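Local structure of MutT/nudix family protein (Enterococcus faecalis, 2FML) at residues 63-74 against 181-190; 201-211 against 220-228. The protein is of unknown function but is probably a Nudix-family protein that acts on nucleotide-like compounds or, like NrtR, regulates transcription. All blocks are in the same frame, centred on the assembly; numbering follows the deposited sequence.

Contact 1 (63-74 against 181-190) lies within the Nudix fold, where the loop between strands 55-63 and 72-78 meets the N-terminal end of helix 186-200. Contact 2 (201-211 against 220-228) follows in series: the chain leaving that same helix turns back on helix 217-228 of the winged helix region. Helix 186-200 thus leads from one contact to the other, whose centres are 27 Å apart and whose nearest atoms are about 8 Å apart. A glycerol, probably from the crystallisation liquor, sits about 3 Å from the His186 side chain at contact 1; contact 2 is a buried, largely apolar contact.

Contact 1. Residues 63-74 against 181-190; sequences RKGHPFRNSWAL and TLAFDHSEII
Phe68 drives the edge of its ring into the face of Phe184, an edge-to-face pair with centroids 4.8 Å apart and planes at 61°. With CG anti to the carbonyl carbon (chi1 -61°), the Phe68 ring also lies over the backbone of the second segment: Ala183 CA makes a CH-pi contact with its face, and Phe184 N stands above the ring centre. The rim of the Phe184 ring meets Arg63 at about a right angle, with Phe184 CE2 3.6 Å from Arg63 NH1 and over one guanidinium face. That guanidinium is held within its own loop, Arg63 NE donating to Pro67 O at 2.9 Å, while Pro67 CG touches Phe184 CE1 at 3.7 Å. Deeper in, Ala183 N gives a nearly straight 2.9 Å bond to Trp72 O, and a water joins Trp72 N to Thr181 O. His186 ND1 accepts from Leu74 N at 2.9 Å, the donor tilted 24° from the ring plane, while NE2 bonds a glycerol, probably from the crystallisation liquor. Leu74 CD1 lies over a His186 face and reaches Ile189 CG2 at 3.6 Å, while Leu74 CD2 packs on Ile190 CD1. The result is a beta hairpin loop and the start of strand 72-78 packed against the N-terminal end of helix 186-200 in the Nudix fold.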
loop_
_atom_site.group_PDB
_atom_site.type_symbol
_atom_site.label_atom_id
_atom_site.label_comp_id
_atom_site.label_asym_id
_atom_site.label_seq_id
_atom_site.Cartn_x
_atom_site.Cartn_y
_atom_site.Cartn_z
ATOM N N ARG A 63 1.589 -10.432 -23.726
ATOM C CA ARG A 63 3.050 -10.380 -23.627
ATOM C C ARG A 63 3.685 -11.018 -24.833
ATOM O O ARG A 63 3.276 -12.072 -25.276
ATOM C CB ARG A 63 3.498 -11.082 -22.355
ATOM C CG ARG A 63 2.855 -10.455 -21.049
ATOM C CD ARG A 63 3.383 -11.185 -19.822
ATOM N NE ARG A 63 4.826 -11.423 -19.895
ATOM C CZ ARG A 63 5.773 -10.556 -19.532
ATOM N NH1 ARG A 63 5.450 -9.335 -19.055
ATOM N NH2 ARG A 63 7.056 -10.916 -19.673
ATOM N N LYS A 64 4.700 -10.393 -25.378
ATOM C CA LYS A 64 5.297 -10.999 -26.515
ATOM C C LYS A 64 6.560 -11.819 -26.195
ATOM O O LYS A 64 6.953 -12.673 -26.966
ATOM C CB LYS A 64 5.486 -9.965 -27.623
ATOM C CG LYS A 64 6.749 -9.185 -27.680
ATOM C CD LYS A 64 7.005 -8.864 -29.219
ATOM C CE LYS A 64 5.863 -8.018 -29.882
ATOM N NZ LYS A 64 6.373 -7.008 -30.916
ATOM N N GLY A 65 7.130 -11.579 -25.018
ATOM C CA GLY A 65 8.327 -12.246 -24.572
ATOM C C GLY A 65 8.117 -12.960 -23.262
ATOM O O GLY A 65 7.125 -12.685 -22.518
ATOM N N HIS A 66 9.048 -13.878 -22.990
ATOM C CA HIS A 66 9.075 -14.622 -21.761
ATOM C C HIS A 66 9.418 -13.744 -20.548
ATOM O O HIS A 66 10.057 -12.724 -20.694
ATOM C CB HIS A 66 10.046 -15.799 -21.902
ATOM C CG HIS A 66 9.406 -17.036 -22.440
ATOM N ND1 HIS A 66 10.066 -17.931 -23.256
ATOM C CD2 HIS A 66 8.161 -17.529 -22.272
ATOM C CE1 HIS A 66 9.248 -18.914 -23.575
ATOM N NE2 HIS A 66 8.076 -18.676 -23.014
ATOM N N PRO A 67 9.032 -14.162 -19.325
ATOM C CA PRO A 67 8.196 -15.292 -18.937
ATOM C C PRO A 67 6.744 -15.015 -19.313
ATOM O O PRO A 67 6.380 -13.860 -19.545
ATOM C CB PRO A 67 8.415 -15.400 -17.424
ATOM C CG PRO A 67 8.949 -14.060 -16.980
ATOM C CD PRO A 67 9.585 -13.431 -18.175
ATOM N N PHE A 68 5.951 -16.068 -19.507
ATOM C CA PHE A 68 4.558 -15.946 -19.907
ATOM C C PHE A 68 4.377 -15.296 -21.220
ATOM O O PHE A 68 3.455 -14.482 -21.351
ATOM C CB PHE A 68 3.763 -15.164 -18.817
ATOM C CG PHE A 68 3.768 -15.867 -17.469
ATOM C CD1 PHE A 68 2.951 -17.002 -17.250
ATOM C CD2 PHE A 68 4.625 -15.450 -16.451
ATOM C CE1 PHE A 68 2.960 -17.676 -15.996
ATOM C CE2 PHE A 68 4.649 -16.119 -15.211
ATOM C CZ PHE A 68 3.813 -17.217 -14.987
ATOM N N ARG A 69 5.236 -15.646 -22.198
ATOM C CA ARG A 69 5.007 -15.304 -23.581
ATOM C C ARG A 69 3.590 -15.660 -24.047
ATOM O O ARG A 69 3.129 -16.776 -23.848
ATOM C CB ARG A 69 5.997 -16.026 -24.492
ATOM C CG ARG A 69 5.980 -15.583 -25.937
ATOM C CD ARG A 69 6.699 -16.621 -26.817
ATOM N NE ARG A 69 8.092 -16.737 -26.421
ATOM C CZ ARG A 69 8.915 -17.768 -26.650
ATOM N NH1 ARG A 69 8.516 -18.894 -27.239
ATOM N NH2 ARG A 69 10.172 -17.663 -26.208
ATOM N N ASN A 70 2.923 -14.694 -24.679
ATOM C CA ASN A 70 1.598 -14.902 -25.241
ATOM C C ASN A 70 0.445 -14.939 -24.232
ATOM O O ASN A 70 -0.720 -15.052 -24.602
ATOM C CB ASN A 70 1.597 -16.151 -26.161
ATOM C CG ASN A 70 2.408 -15.935 -27.448
ATOM O OD1 ASN A 70 2.690 -14.808 -27.845
ATOM N ND2 ASN A 70 2.785 -17.033 -28.099
ATOM N N SER A 71 0.761 -14.836 -22.954
ATOM C CA SER A 71 -0.260 -14.738 -21.943
ATOM C C SER A 71 -0.726 -13.264 -21.899
ATOM O O SER A 71 0.037 -12.376 -22.221
ATOM C CB SER A 71 0.282 -15.189 -20.577
ATOM O OG SER A 71 0.560 -16.573 -20.558
ATOM N N TRP A 72 -1.960 -13.040 -21.463
ATOM C CA TRP A 72 -2.458 -11.716 -21.149
ATOM C C TRP A 72 -2.037 -11.321 -19.733
ATOM O O TRP A 72 -1.868 -12.163 -18.852
ATOM C CB TRP A 72 -3.998 -11.619 -21.349
ATOM C CG TRP A 72 -4.393 -11.929 -22.757
ATOM C CD1 TRP A 72 -4.718 -13.172 -23.260
ATOM C CD2 TRP A 72 -4.464 -11.013 -23.872
ATOM N NE1 TRP A 72 -4.987 -13.078 -24.603
ATOM C CE2 TRP A 72 -4.864 -11.768 -25.002
ATOM C CE3 TRP A 72 -4.243 -9.630 -24.024
ATOM C CZ2 TRP A 72 -5.031 -11.186 -26.277
ATOM C CZ3 TRP A 72 -4.427 -9.055 -25.285
ATOM C CH2 TRP A 72 -4.831 -9.826 -26.390
ATOM N N ALA A 73 -1.837 -10.026 -19.544
ATOM C CA ALA A 73 -1.135 -9.557 -18.393
ATOM C C ALA A 73 -1.507 -8.087 -18.159
ATOM O O ALA A 73 -1.911 -7.419 -19.085
ATOM C CB ALA A 73 0.399 -9.704 -18.626
ATOM N N LEU A 74 -1.325 -7.571 -16.946
ATOM C CA LEU A 74 -1.263 -6.084 -16.785
ATOM C C LEU A 74 -0.034 -5.491 -17.445
ATOM O O LEU A 74 1.030 -6.152 -17.536
ATOM C CB LEU A 74 -1.340 -5.632 -15.301
ATOM C CG LEU A 74 -2.548 -6.217 -14.511
ATOM C CD1 LEU A 74 -2.322 -6.160 -12.992
ATOM C CD2 LEU A 74 -3.906 -5.520 -14.887
ATOM N N THR A 181 -5.690 -17.755 -18.600
ATOM C CA THR A 181 -5.072 -17.539 -17.326
ATOM C C THR A 181 -4.122 -16.323 -17.432
ATOM O O THR A 181 -3.277 -16.252 -18.325
ATOM C CB THR A 181 -4.293 -18.845 -16.838
ATOM O OG1 THR A 181 -5.184 -19.992 -16.768
ATOM C CG2 THR A 181 -3.739 -18.657 -15.450
ATOM N N LEU A 182 -4.256 -15.367 -16.524
ATOM C CA LEU A 182 -3.355 -14.230 -16.486
ATOM C C LEU A 182 -1.944 -14.669 -16.128
ATOM O O LEU A 182 -1.755 -15.600 -15.270
ATOM C CB LEU A 182 -3.849 -13.200 -15.479
ATOM C CG LEU A 182 -5.123 -12.459 -15.895
ATOM C CD1 LEU A 182 -5.803 -11.800 -14.702
ATOM C CD2 LEU A 182 -4.777 -11.433 -16.950
ATOM N N ALA A 183 -0.978 -14.022 -16.788
ATOM C CA ALA A 183 0.424 -14.097 -16.416
ATOM C C ALA A 183 0.712 -13.801 -14.926
ATOM O O ALA A 183 0.020 -13.023 -14.265
ATOM C CB ALA A 183 1.261 -13.136 -17.324
ATOM N N PHE A 184 1.793 -14.384 -14.425
ATOM C CA PHE A 184 2.300 -14.074 -13.101
ATOM C C PHE A 184 1.209 -14.300 -12.054
ATOM O O PHE A 184 0.489 -15.309 -12.152
ATOM C CB PHE A 184 2.889 -12.657 -13.030
ATOM C CG PHE A 184 3.984 -12.387 -14.060
ATOM C CD1 PHE A 184 5.257 -12.889 -13.878
ATOM C CD2 PHE A 184 3.727 -11.595 -15.189
ATOM C CE1 PHE A 184 6.277 -12.625 -14.825
ATOM C CE2 PHE A 184 4.685 -11.317 -16.106
ATOM C CZ PHE A 184 6.017 -11.838 -15.927
ATOM N N ASP A 185 1.087 -13.354 -11.110
ATOM C CA ASP A 185 0.059 -13.323 -10.079
ATOM C C ASP A 185 -0.905 -12.169 -10.389
ATOM O O ASP A 185 -1.568 -11.662 -9.518
ATOM C CB ASP A 185 0.706 -13.122 -8.686
ATOM C CG ASP A 185 1.513 -11.811 -8.582
ATOM O OD1 ASP A 185 1.790 -11.179 -9.625
ATOM O OD2 ASP A 185 1.878 -11.398 -7.454
ATOM N N HIS A 186 -1.031 -11.812 -11.661
ATOM C CA HIS A 186 -1.926 -10.689 -12.065
ATOM C C HIS A 186 -3.409 -10.894 -11.788
ATOM O O HIS A 186 -4.139 -9.937 -11.627
ATOM C CB HIS A 186 -1.697 -10.297 -13.521
ATOM C CG HIS A 186 -0.354 -9.707 -13.742
ATOM N ND1 HIS A 186 0.015 -9.121 -14.935
ATOM C CD2 HIS A 186 0.706 -9.592 -12.903
ATOM C CE1 HIS A 186 1.251 -8.670 -14.821
ATOM N NE2 HIS A 186 1.687 -8.947 -13.599
ATOM N N SER A 187 -3.839 -12.146 -11.688
ATOM C CA SER A 187 -5.218 -12.400 -11.246
ATOM C C SER A 187 -5.458 -11.896 -9.802
ATOM O O SER A 187 -6.533 -11.295 -9.504
ATOM C CB SER A 187 -5.488 -13.911 -11.316
ATOM O OG SER A 187 -5.014 -14.378 -10.099
ATOM N N GLU A 188 -4.455 -12.099 -8.925
ATOM C CA GLU A 188 -4.516 -11.554 -7.573
ATOM C C GLU A 188 -4.517 -10.055 -7.519
ATOM O O GLU A 188 -5.026 -9.490 -6.596
ATOM C CB GLU A 188 -3.340 -12.010 -6.668
ATOM C CG GLU A 188 -3.382 -13.441 -6.224
ATOM C CD GLU A 188 -2.015 -13.867 -5.781
ATOM O OE1 GLU A 188 -1.513 -13.172 -4.878
ATOM O OE2 GLU A 188 -1.424 -14.838 -6.366
ATOM N N ILE A 189 -3.755 -9.452 -8.409
ATOM C CA ILE A 189 -3.682 -8.028 -8.508
ATOM C C ILE A 189 -5.021 -7.416 -9.035
ATOM O O ILE A 189 -5.472 -6.396 -8.518
ATOM C CB ILE A 189 -2.482 -7.553 -9.406
ATOM C CG1 ILE A 189 -1.125 -8.276 -9.109
ATOM C CG2 ILE A 189 -2.435 -6.035 -9.394
ATOM C CD1 ILE A 189 0.099 -7.619 -9.863
ATOM N N ILE A 190 -5.644 -8.020 -10.036
ATOM C CA ILE A 190 -6.931 -7.506 -10.519
ATOM C C ILE A 190 -8.063 -7.610 -9.481
ATOM O O ILE A 190 -8.850 -6.658 -9.253
ATOM C CB ILE A 190 -7.310 -8.141 -11.870
ATOM C CG1 ILE A 190 -6.360 -7.552 -12.894
ATOM C CG2 ILE A 190 -8.838 -7.791 -12.283
ATOM C CD1 ILE A 190 -6.295 -8.202 -14.202
HETATM O O HOH W 1 -3.373 -15.350 -20.772
#

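Contact 2. Residues 201-211 against 220-228; sequences MEHEPQVLQVL and ARKVFAKFL
Met201, present as selenomethionine, runs across the face of Phe224, a residue of helix 217-228. Its CB lies 3.6 Å from Phe224 CZ, at the rim of the ring. The side chain leaves with CG between the backbone N and the carbonyl carbon (chi1 65°), which brings CG over the same face in a CH-pi contact. SE follows 4.0 Å from the Phe224 centroid and only 6° off the ring normal, a Met-aromatic contact; it also meets Phe227 CB at 3.8 Å and approaches the Phe227 ring obliquely. The terminal CE passes Phe224 CD2 at 3.4 Å and ends against Leu228 CG at 3.5 Å. Leu208 reaches the edge of the Phe224 ring with CD2, and the same methyl packs on Ala220 and Val223, so face and edge of the phenyl are engaged at once. Val207 CG2 touches Phe227 CE2 at 3.4 Å, and farther along Leu211 and Val223 meet tip to tip, Leu211 CG 3.8 Å from Val223 CG2. Phe240 of helix 237-244 adds an edge-to-face partner to Phe224, and Phe194 meets the Phe227 ring from helix 186-200. Cohesion rests on dispersion and the Met-aromatic contact, a role sulfur would presumably play in native methionine: a buried apolar core packing the link after helix 186-200, with its short 3-10 segment, on helix 217-228.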
loop_
_atom_site.group_PDB
_atom_site.type_symbol
_atom_site.label_atom_id
_atom_site.label_comp_id
_atom_site.label_asym_id
_atom_site.label_seq_id
_atom_site.Cartn_x
_atom_site.Cartn_y
_atom_site.Cartn_z
HETATM N N MSE A 201 -15.568 2.846 -2.388
HETATM C CA MSE A 201 -16.469 3.726 -3.144
HETATM C C MSE A 201 -17.618 4.362 -2.352
HETATM O O MSE A 201 -18.058 5.450 -2.699
HETATM C CB MSE A 201 -16.985 3.046 -4.413
HETATM C CG MSE A 201 -17.849 1.845 -4.165
HETATM SE SE MSE A 201 -18.260 0.918 -5.842
HETATM C CE MSE A 201 -19.986 -0.003 -5.221
ATOM N N GLU A 202 -18.056 3.699 -1.280
ATOM C CA GLU A 202 -19.198 4.162 -0.468
ATOM C C GLU A 202 -18.875 5.422 0.346
ATOM O O GLU A 202 -19.769 6.236 0.605
ATOM C CB GLU A 202 -19.727 3.056 0.464
ATOM C CG GLU A 202 -21.228 3.210 0.813
ATOM C CD GLU A 202 -21.704 2.492 2.105
ATOM O OE1 GLU A 202 -22.573 3.062 2.830
ATOM O OE2 GLU A 202 -21.229 1.370 2.401
ATOM N N HIS A 203 -17.603 5.586 0.719
ATOM C CA HIS A 203 -17.138 6.669 1.598
ATOM C C HIS A 203 -15.970 7.458 0.978
ATOM O O HIS A 203 -15.514 8.500 1.531
ATOM C CB HIS A 203 -16.690 6.090 2.948
ATOM C CG HIS A 203 -17.652 5.096 3.532
ATOM N ND1 HIS A 203 -17.395 3.735 3.558
ATOM C CD2 HIS A 203 -18.872 5.267 4.107
ATOM C CE1 HIS A 203 -18.419 3.113 4.125
ATOM N NE2 HIS A 203 -19.326 4.020 4.468
ATOM N N GLU A 204 -15.477 6.954 -0.153
ATOM C CA GLU A 204 -14.523 7.693 -0.963
ATOM C C GLU A 204 -14.728 7.297 -2.431
ATOM O O GLU A 204 -14.125 6.340 -2.916
ATOM C CB GLU A 204 -13.096 7.449 -0.472
ATOM C CG GLU A 204 -12.023 8.112 -1.282
ATOM C CD GLU A 204 -10.645 7.517 -0.956
ATOM O OE1 GLU A 204 -10.197 7.629 0.202
ATOM O OE2 GLU A 204 -10.033 6.897 -1.856
ATOM N N PRO A 205 -15.659 7.999 -3.117
ATOM C CA PRO A 205 -16.078 7.574 -4.467
ATOM C C PRO A 205 -15.164 8.042 -5.615
ATOM O O PRO A 205 -15.668 8.477 -6.664
ATOM C CB PRO A 205 -17.509 8.163 -4.590
ATOM C CG PRO A 205 -17.761 8.963 -3.333
ATOM C CD PRO A 205 -16.451 9.167 -2.658
ATOM N N GLN A 206 -13.846 7.912 -5.437
ATOM C CA GLN A 206 -12.912 8.282 -6.500
ATOM C C GLN A 206 -13.272 7.596 -7.819
ATOM O O GLN A 206 -13.170 8.205 -8.879
ATOM C CB GLN A 206 -11.464 7.966 -6.132
ATOM C CG GLN A 206 -10.553 9.129 -5.661
ATOM C CD GLN A 206 -9.038 8.659 -5.588
ATOM O OE1 GLN A 206 -8.153 9.341 -5.022
ATOM N NE2 GLN A 206 -8.771 7.494 -6.165
ATOM N N VAL A 207 -13.713 6.345 -7.741
ATOM C CA VAL A 207 -14.076 5.549 -8.939
ATOM C C VAL A 207 -15.000 6.250 -9.947
ATOM O O VAL A 207 -14.906 5.991 -11.162
ATOM C CB VAL A 207 -14.675 4.151 -8.587
ATOM C CG1 VAL A 207 -16.105 4.297 -7.974
ATOM C CG2 VAL A 207 -14.682 3.225 -9.845
ATOM N N LEU A 208 -15.857 7.155 -9.448
ATOM C CA LEU A 208 -16.742 7.971 -10.323
ATOM C C LEU A 208 -15.955 8.865 -11.301
ATOM O O LEU A 208 -16.551 9.545 -12.130
ATOM C CB LEU A 208 -17.721 8.817 -9.482
ATOM C CG LEU A 208 -18.606 8.030 -8.525
ATOM C CD1 LEU A 208 -19.507 8.959 -7.799
ATOM C CD2 LEU A 208 -19.427 6.984 -9.288
ATOM N N GLN A 209 -14.619 8.887 -11.169
ATOM C CA GLN A 209 -13.713 9.486 -12.167
ATOM C C GLN A 209 -13.890 8.879 -13.563
ATOM O O GLN A 209 -13.805 9.599 -14.549
ATOM C CB GLN A 209 -12.262 9.334 -11.750
ATOM C CG GLN A 209 -11.724 10.400 -10.838
ATOM C CD GLN A 209 -10.247 10.148 -10.490
ATOM O OE1 GLN A 209 -9.591 9.338 -11.121
ATOM N NE2 GLN A 209 -9.748 10.829 -9.488
ATOM N N VAL A 210 -14.144 7.569 -13.643
ATOM C CA VAL A 210 -14.406 6.905 -14.936
ATOM C C VAL A 210 -15.588 7.530 -15.752
ATOM O O VAL A 210 -15.757 7.245 -16.952
ATOM C CB VAL A 210 -14.664 5.356 -14.807
ATOM C CG1 VAL A 210 -13.537 4.643 -14.052
ATOM C CG2 VAL A 210 -15.962 5.092 -14.209
ATOM N N LEU A 211 -16.382 8.355 -15.072
ATOM C CA LEU A 211 -17.545 8.999 -15.654
ATOM C C LEU A 211 -17.201 10.339 -16.296
ATOM O O LEU A 211 -18.027 10.903 -16.989
ATOM C CB LEU A 211 -18.646 9.163 -14.593
ATOM C CG LEU A 211 -19.555 7.982 -14.272
ATOM C CD1 LEU A 211 -20.565 8.404 -13.195
ATOM C CD2 LEU A 211 -20.305 7.443 -15.530
ATOM N N ALA A 220 -23.967 7.459 -11.673
ATOM C CA ALA A 220 -23.214 7.041 -10.501
ATOM C C ALA A 220 -23.768 5.739 -9.961
ATOM O O ALA A 220 -23.008 4.855 -9.617
ATOM C CB ALA A 220 -23.240 8.132 -9.412
ATOM N N ARG A 221 -25.095 5.632 -9.846
ATOM C CA ARG A 221 -25.711 4.343 -9.504
ATOM C C ARG A 221 -25.284 3.180 -10.439
ATOM O O ARG A 221 -25.017 2.081 -9.950
ATOM C CB ARG A 221 -27.226 4.462 -9.418
ATOM C CG ARG A 221 -27.698 5.215 -8.175
ATOM C CD ARG A 221 -29.119 5.834 -8.353
ATOM N NE ARG A 221 -30.091 4.775 -8.552
ATOM C CZ ARG A 221 -30.913 4.678 -9.589
ATOM N NH1 ARG A 221 -30.938 5.614 -10.527
ATOM N NH2 ARG A 221 -31.732 3.636 -9.672
ATOM N N LYS A 222 -25.222 3.429 -11.755
ATOM C CA LYS A 222 -24.868 2.402 -12.787
ATOM C C LYS A 222 -23.425 1.916 -12.674
ATOM O O LYS A 222 -23.135 0.754 -12.916
ATOM C CB LYS A 222 -25.141 2.937 -14.204
ATOM C CG LYS A 222 -26.672 3.155 -14.548
ATOM C CD LYS A 222 -26.925 3.101 -16.068
ATOM C CE LYS A 222 -28.361 3.403 -16.478
ATOM N NZ LYS A 222 -28.517 3.189 -17.975
ATOM N N VAL A 223 -22.521 2.823 -12.297
ATOM C CA VAL A 223 -21.151 2.481 -12.006
ATOM C C VAL A 223 -21.088 1.650 -10.714
ATOM O O VAL A 223 -20.552 0.547 -10.715
ATOM C CB VAL A 223 -20.269 3.722 -11.920
ATOM C CG1 VAL A 223 -18.910 3.339 -11.352
ATOM C CG2 VAL A 223 -20.141 4.359 -13.287
ATOM N N PHE A 224 -21.650 2.166 -9.629
ATOM C CA PHE A 224 -21.765 1.408 -8.405
ATOM C C PHE A 224 -22.372 -0.002 -8.580
ATOM O O PHE A 224 -21.901 -0.946 -7.968
ATOM C CB PHE A 224 -22.593 2.183 -7.393
ATOM C CG PHE A 224 -21.777 3.020 -6.461
ATOM C CD1 PHE A 224 -20.944 4.041 -6.956
ATOM C CD2 PHE A 224 -21.840 2.795 -5.072
ATOM C CE1 PHE A 224 -20.179 4.822 -6.088
ATOM C CE2 PHE A 224 -21.093 3.577 -4.193
ATOM C CZ PHE A 224 -20.258 4.600 -4.708
ATOM N N ALA A 225 -23.404 -0.146 -9.409
ATOM C CA ALA A 225 -24.021 -1.459 -9.597
ATOM C C ALA A 225 -23.093 -2.425 -10.382
ATOM O O ALA A 225 -23.105 -3.631 -10.114
ATOM C CB ALA A 225 -25.410 -1.340 -10.239
ATOM N N LYS A 226 -22.321 -1.904 -11.346
ATOM C CA LYS A 226 -21.322 -2.734 -12.073
ATOM C C LYS A 226 -20.267 -3.336 -11.104
ATOM O O LYS A 226 -19.842 -4.483 -11.270
ATOM C CB LYS A 226 -20.591 -1.996 -13.244
ATOM C CG LYS A 226 -21.419 -1.623 -14.516
ATOM C CD LYS A 226 -22.681 -2.445 -14.725
ATOM C CE LYS A 226 -22.559 -3.596 -15.711
ATOM N NZ LYS A 226 -23.943 -4.074 -16.212
ATOM N N PHE A 227 -19.850 -2.553 -10.105
ATOM C CA PHE A 227 -18.970 -3.078 -9.042
ATOM C C PHE A 227 -19.681 -3.990 -8.027
ATOM O O PHE A 227 -19.074 -4.945 -7.520
ATOM C CB PHE A 227 -18.201 -1.952 -8.360
ATOM C CG PHE A 227 -17.099 -1.401 -9.207
ATOM C CD1 PHE A 227 -15.876 -2.097 -9.341
ATOM C CD2 PHE A 227 -17.274 -0.214 -9.887
ATOM C CE1 PHE A 227 -14.835 -1.615 -10.129
ATOM C CE2 PHE A 227 -16.250 0.302 -10.646
ATOM C CZ PHE A 227 -15.024 -0.399 -10.803
ATOM N N LEU A 228 -20.954 -3.701 -7.761
ATOM C CA LEU A 228 -21.769 -4.474 -6.814
ATOM C C LEU A 228 -22.258 -5.751 -7.446
ATOM O O LEU A 228 -22.423 -6.746 -6.771
ATOM C CB LEU A 228 -22.930 -3.619 -6.256
ATOM C CG LEU A 228 -22.423 -2.546 -5.264
ATOM C CD1 LEU A 228 -23.435 -1.455 -4.943
ATOM C CD2 LEU A 228 -21.867 -3.155 -3.979
#